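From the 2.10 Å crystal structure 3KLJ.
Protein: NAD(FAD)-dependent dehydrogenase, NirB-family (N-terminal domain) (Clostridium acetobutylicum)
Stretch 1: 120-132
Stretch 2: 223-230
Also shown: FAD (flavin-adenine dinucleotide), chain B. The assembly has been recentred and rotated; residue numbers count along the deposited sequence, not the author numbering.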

# COMPACT_ATOMS: atom_id res chain seq x y z
N LYS A 120 16.66 -11.05 5.11
CA LYS A 120 17.99 -11.43 4.67
C LYS A 120 17.86 -12.35 3.45
O LYS A 120 17.03 -13.26 3.44
CB LYS A 120 18.73 -12.15 5.80
CG LYS A 120 20.20 -11.79 5.90
CD LYS A 120 20.38 -10.47 6.65
CE LYS A 120 21.74 -10.42 7.33
NZ LYS A 120 21.86 -9.24 8.23
N VAL A 121 18.65 -12.07 2.42
CA VAL A 121 18.67 -12.89 1.20
C VAL A 121 20.08 -13.45 1.01
O VAL A 121 21.03 -12.68 0.87
CB VAL A 121 18.29 -12.06 -0.06
CG1 VAL A 121 18.40 -12.92 -1.32
CG2 VAL A 121 16.89 -11.48 0.08
N PRO A 122 20.22 -14.79 1.00
CA PRO A 122 21.55 -15.39 0.88
C PRO A 122 22.14 -15.14 -0.51
O PRO A 122 21.40 -15.18 -1.51
CB PRO A 122 21.29 -16.89 1.09
CG PRO A 122 19.86 -17.01 1.55
CD PRO A 122 19.16 -15.81 1.02
N HIS A 123 23.45 -14.87 -0.55
CA HIS A 123 24.21 -14.63 -1.79
C HIS A 123 24.15 -13.19 -2.31
O HIS A 123 24.92 -12.82 -3.20
CB HIS A 123 23.84 -15.63 -2.89
CG HIS A 123 24.08 -17.06 -2.52
ND1 HIS A 123 25.34 -17.57 -2.29
CD2 HIS A 123 23.22 -18.09 -2.33
CE1 HIS A 123 25.25 -18.85 -1.97
NE2 HIS A 123 23.98 -19.19 -1.99
N ALA A 124 23.26 -12.38 -1.75
CA ALA A 124 23.09 -11.00 -2.20
C ALA A 124 23.95 -10.04 -1.38
O ALA A 124 23.83 -9.98 -0.15
CB ALA A 124 21.63 -10.59 -2.13
N ASP A 125 24.81 -9.29 -2.06
CA ASP A 125 25.58 -8.24 -1.41
C ASP A 125 24.68 -7.08 -1.01
O ASP A 125 24.70 -6.62 0.13
CB ASP A 125 26.72 -7.75 -2.32
CG ASP A 125 28.04 -8.45 -2.04
OD1 ASP A 125 28.04 -9.69 -1.86
OD2 ASP A 125 29.08 -7.76 -2.00
N GLU A 126 23.87 -6.61 -1.96
CA GLU A 126 22.96 -5.51 -1.71
C GLU A 126 21.52 -5.95 -1.99
O GLU A 126 21.25 -6.54 -3.04
CB GLU A 126 23.32 -4.29 -2.57
CG GLU A 126 22.59 -3.00 -2.18
CD GLU A 126 23.29 -1.73 -2.67
OE1 GLU A 126 24.34 -1.84 -3.35
OE2 GLU A 126 22.79 -0.62 -2.36
N ILE A 127 20.63 -5.69 -1.04
CA ILE A 127 19.20 -5.91 -1.23
C ILE A 127 18.50 -4.57 -1.38
O ILE A 127 18.72 -3.66 -0.59
CB ILE A 127 18.55 -6.72 -0.07
CG1 ILE A 127 19.00 -8.18 -0.09
CG2 ILE A 127 17.04 -6.68 -0.16
CD1 ILE A 127 20.13 -8.50 0.87
N PHE A 128 17.67 -4.46 -2.41
CA PHE A 128 16.90 -3.27 -2.66
C PHE A 128 15.44 -3.53 -2.33
O PHE A 128 14.97 -4.68 -2.35
CB PHE A 128 17.03 -2.84 -4.12
CG PHE A 128 18.43 -2.47 -4.52
CD1 PHE A 128 19.29 -3.43 -5.04
CD2 PHE A 128 18.91 -1.18 -4.33
CE1 PHE A 128 20.60 -3.09 -5.39
CE2 PHE A 128 20.22 -0.83 -4.68
CZ PHE A 128 21.06 -1.79 -5.21
N SER A 129 14.73 -2.46 -2.00
CA SER A 129 13.27 -2.49 -2.06
C SER A 129 12.75 -1.19 -2.61
O SER A 129 13.44 -0.18 -2.62
CB SER A 129 12.63 -2.81 -0.71
OG SER A 129 13.41 -2.38 0.37
N LEU A 130 11.52 -1.24 -3.11
CA LEU A 130 10.91 -0.08 -3.70
C LEU A 130 9.86 0.47 -2.75
O LEU A 130 8.77 -0.10 -2.60
CB LEU A 130 10.28 -0.46 -5.05
CG LEU A 130 9.53 0.63 -5.82
CD1 LEU A 130 10.47 1.81 -6.11
CD2 LEU A 130 8.94 0.07 -7.11
N TYR A 131 10.21 1.56 -2.08
CA TYR A 131 9.25 2.32 -1.30
C TYR A 131 9.26 3.79 -1.73
O TYR A 131 8.19 4.36 -1.97
CB TYR A 131 9.50 2.21 0.22
CG TYR A 131 8.28 2.68 0.98
CD1 TYR A 131 7.20 1.81 1.17
CD2 TYR A 131 8.17 4.00 1.43
CE1 TYR A 131 6.05 2.23 1.82
CE2 TYR A 131 7.02 4.43 2.09
CZ TYR A 131 5.96 3.53 2.27
OH TYR A 131 4.82 3.92 2.93
N SER A 132 10.46 4.36 -1.85
CA SER A 132 10.64 5.79 -2.07
C SER A 132 11.12 6.14 -3.47
O SER A 132 11.56 5.26 -4.21
CB SER A 132 11.65 6.33 -1.07
OG SER A 132 12.93 5.82 -1.38
N VAL A 223 18.90 -7.33 -6.90
CA VAL A 223 17.91 -8.07 -6.12
C VAL A 223 17.02 -7.15 -5.30
O VAL A 223 17.48 -6.33 -4.49
CB VAL A 223 18.54 -9.24 -5.27
CG1 VAL A 223 19.76 -9.85 -5.97
CG2 VAL A 223 18.91 -8.79 -3.88
N ILE A 224 15.72 -7.26 -5.56
CA ILE A 224 14.72 -6.40 -4.95
C ILE A 224 13.75 -7.26 -4.15
O ILE A 224 13.14 -8.18 -4.68
CB ILE A 224 13.94 -5.60 -6.04
CG1 ILE A 224 14.92 -5.00 -7.06
CG2 ILE A 224 13.10 -4.52 -5.40
CD1 ILE A 224 14.43 -5.02 -8.47
N THR A 225 13.62 -6.96 -2.86
CA THR A 225 12.65 -7.66 -2.04
C THR A 225 11.34 -6.88 -2.03
O THR A 225 11.35 -5.67 -1.83
CB THR A 225 13.17 -7.93 -0.61
OG1 THR A 225 13.67 -6.71 -0.04
CG2 THR A 225 14.29 -8.98 -0.64
N ALA A 226 10.25 -7.57 -2.30
CA ALA A 226 8.91 -7.00 -2.29
C ALA A 226 8.11 -7.93 -1.38
O ALA A 226 7.37 -8.80 -1.84
CB ALA A 226 8.33 -6.98 -3.71
N VAL A 227 8.31 -7.75 -0.08
CA VAL A 227 7.80 -8.68 0.93
C VAL A 227 6.90 -7.95 1.94
O VAL A 227 6.84 -8.29 3.12
CB VAL A 227 8.96 -9.45 1.65
CG1 VAL A 227 9.53 -10.52 0.74
CG2 VAL A 227 10.05 -8.49 2.12
N GLY A 228 6.21 -6.94 1.45
CA GLY A 228 5.23 -6.25 2.25
C GLY A 228 5.83 -5.12 3.04
O GLY A 228 7.03 -4.84 2.97
N VAL A 229 4.97 -4.52 3.85
CA VAL A 229 5.19 -3.20 4.39
C VAL A 229 4.46 -3.15 5.73
O VAL A 229 3.49 -3.88 5.92
CB VAL A 229 4.64 -2.19 3.31
CG1 VAL A 229 3.61 -1.23 3.84
CG2 VAL A 229 5.77 -1.54 2.50
N LYS A 230 4.96 -2.34 6.68
CA LYS A 230 4.29 -2.12 7.98
C LYS A 230 4.24 -0.63 8.34
O LYS A 230 5.13 0.13 7.95
CB LYS A 230 5.04 -2.84 9.11
CG LYS A 230 4.93 -4.36 9.12
CD LYS A 230 5.60 -4.93 10.39
CE LYS A 230 5.50 -6.43 10.46
NZ LYS A 230 6.41 -7.12 9.50
PA FAD B . 3.50 7.53 2.73
O1A FAD B . 4.47 6.44 3.09
O2A FAD B . 3.20 7.58 1.25
O5B FAD B . 4.06 8.93 3.24
C5B FAD B . 4.55 9.09 4.56
C4B FAD B . 5.71 10.08 4.55
O4B FAD B . 6.13 10.33 5.89
C3B FAD B . 6.92 9.50 3.82
O3B FAD B . 7.38 10.44 2.86
C2B FAD B . 7.96 9.26 4.89
O2B FAD B . 9.27 9.53 4.45
C1B FAD B . 7.54 10.25 5.97
N9A FAD B . 7.97 9.86 7.33
C8A FAD B . 8.07 8.60 7.85
N7A FAD B . 8.50 8.69 9.13
C5A FAD B . 8.67 9.99 9.44
C6A FAD B . 9.10 10.63 10.60
N6A FAD B . 9.69 9.93 11.58
N1A FAD B . 9.19 12.02 10.61
C2A FAD B . 8.86 12.75 9.49
N3A FAD B . 8.44 12.11 8.34
C4A FAD B . 8.35 10.75 8.31
N1 FAD B . -1.75 1.90 -3.10
C2 FAD B . -2.91 1.66 -3.81
O2 FAD B . -3.99 1.90 -3.30
N3 FAD B . -2.86 1.18 -5.10
C4 FAD B . -1.64 0.93 -5.69
O4 FAD B . -1.63 0.49 -6.84
C4X FAD B . -0.45 1.15 -4.97
N5 FAD B . 0.79 0.91 -5.54
C5X FAD B . 1.95 1.14 -4.83
C6 FAD B . 3.20 0.89 -5.41
C7 FAD B . 4.37 1.14 -4.67
C7M FAD B . 5.71 0.86 -5.29
C8 FAD B . 4.29 1.62 -3.37
C8M FAD B . 5.53 1.89 -2.56
C9 FAD B . 3.04 1.87 -2.80
C9A FAD B . 1.87 1.63 -3.52
N10 FAD B . 0.63 1.88 -2.95
C10 FAD B . -0.53 1.65 -3.67
C1' FAD B . 0.54 2.39 -1.55
C2' FAD B . 0.34 3.89 -1.47
O2' FAD B . 1.49 4.52 -1.99
C3' FAD B . 0.16 4.24 -0.01
O3' FAD B . -1.06 3.69 0.46
C4' FAD B . 0.13 5.74 0.25
O4' FAD B . 1.32 6.35 -0.25
C5' FAD B . 0.06 5.96 1.75
O5' FAD B . 0.24 7.34 1.97
P FAD B . 0.71 7.85 3.40
O1P FAD B . 0.76 9.37 3.38
O2P FAD B . -0.14 7.27 4.50
O3P FAD B . 2.18 7.23 3.62
O HOH W 1 21.22 -6.81 -5.50
O HOH W 2 10.04 -3.53 -2.76

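Two parallel chain segments satisfy each other's backbone most economically when one residue serves the other strand through both its amide and its carbonyl, and the contact in this dehydrogenase illustrates the principle. Phe128 is that residue. Its N donates to Val223 O at 2.8 Å, and its O accepts from Thr225 N at 2.7 Å, so that it straddles Ile224, the residue with which it pairs. Phe128 O also lies 3.1 Å from Ile224 CA, a CA-H...O contact alongside its bond to Thr225 N.

Where direct pairing stops, water takes over. At one end, a water accepts from Val223 N at 2.8 Å and donates to Glu126 O at 2.5 Å; at the other, a second water accepts from Leu130 N at 2.7 Å and donates to Thr225 O at 2.7 Å. Each stands in for a direct amide-to-carbonyl bond and carries the connection one step further along the strands.

Side chains close the gaps that the backbone leaves. Val223, with the largest covered surface, packs its CG2 3.7 Å from Ala124 CB and 3.8 Å from Ile127 CG1, and 3.4 Å from Glu126 O. Thr225, second in covered area, has its CG2 3.7 Å from Val121 CG2 and 3.6 Å from Ile127 CG2, with its OG1 3.4 Å from the same Ile127 CG2. On the sheet face shared by Phe128 and Ile224, the closest side-chain pair is longer, Phe128 CB to Ile224 CG1 at 4.2 Å.

Beyond the paired segment the chains separate, and contact depends on reach. The CA-to-CB bond of Tyr131 points sideways, yet its ring extends far enough for CE1 to approach Val229 CG2 at 3.8 Å. The same side chain turns to the cofactor, its OH donating a hydrogen bond to FAD O1A at 2.5 Å.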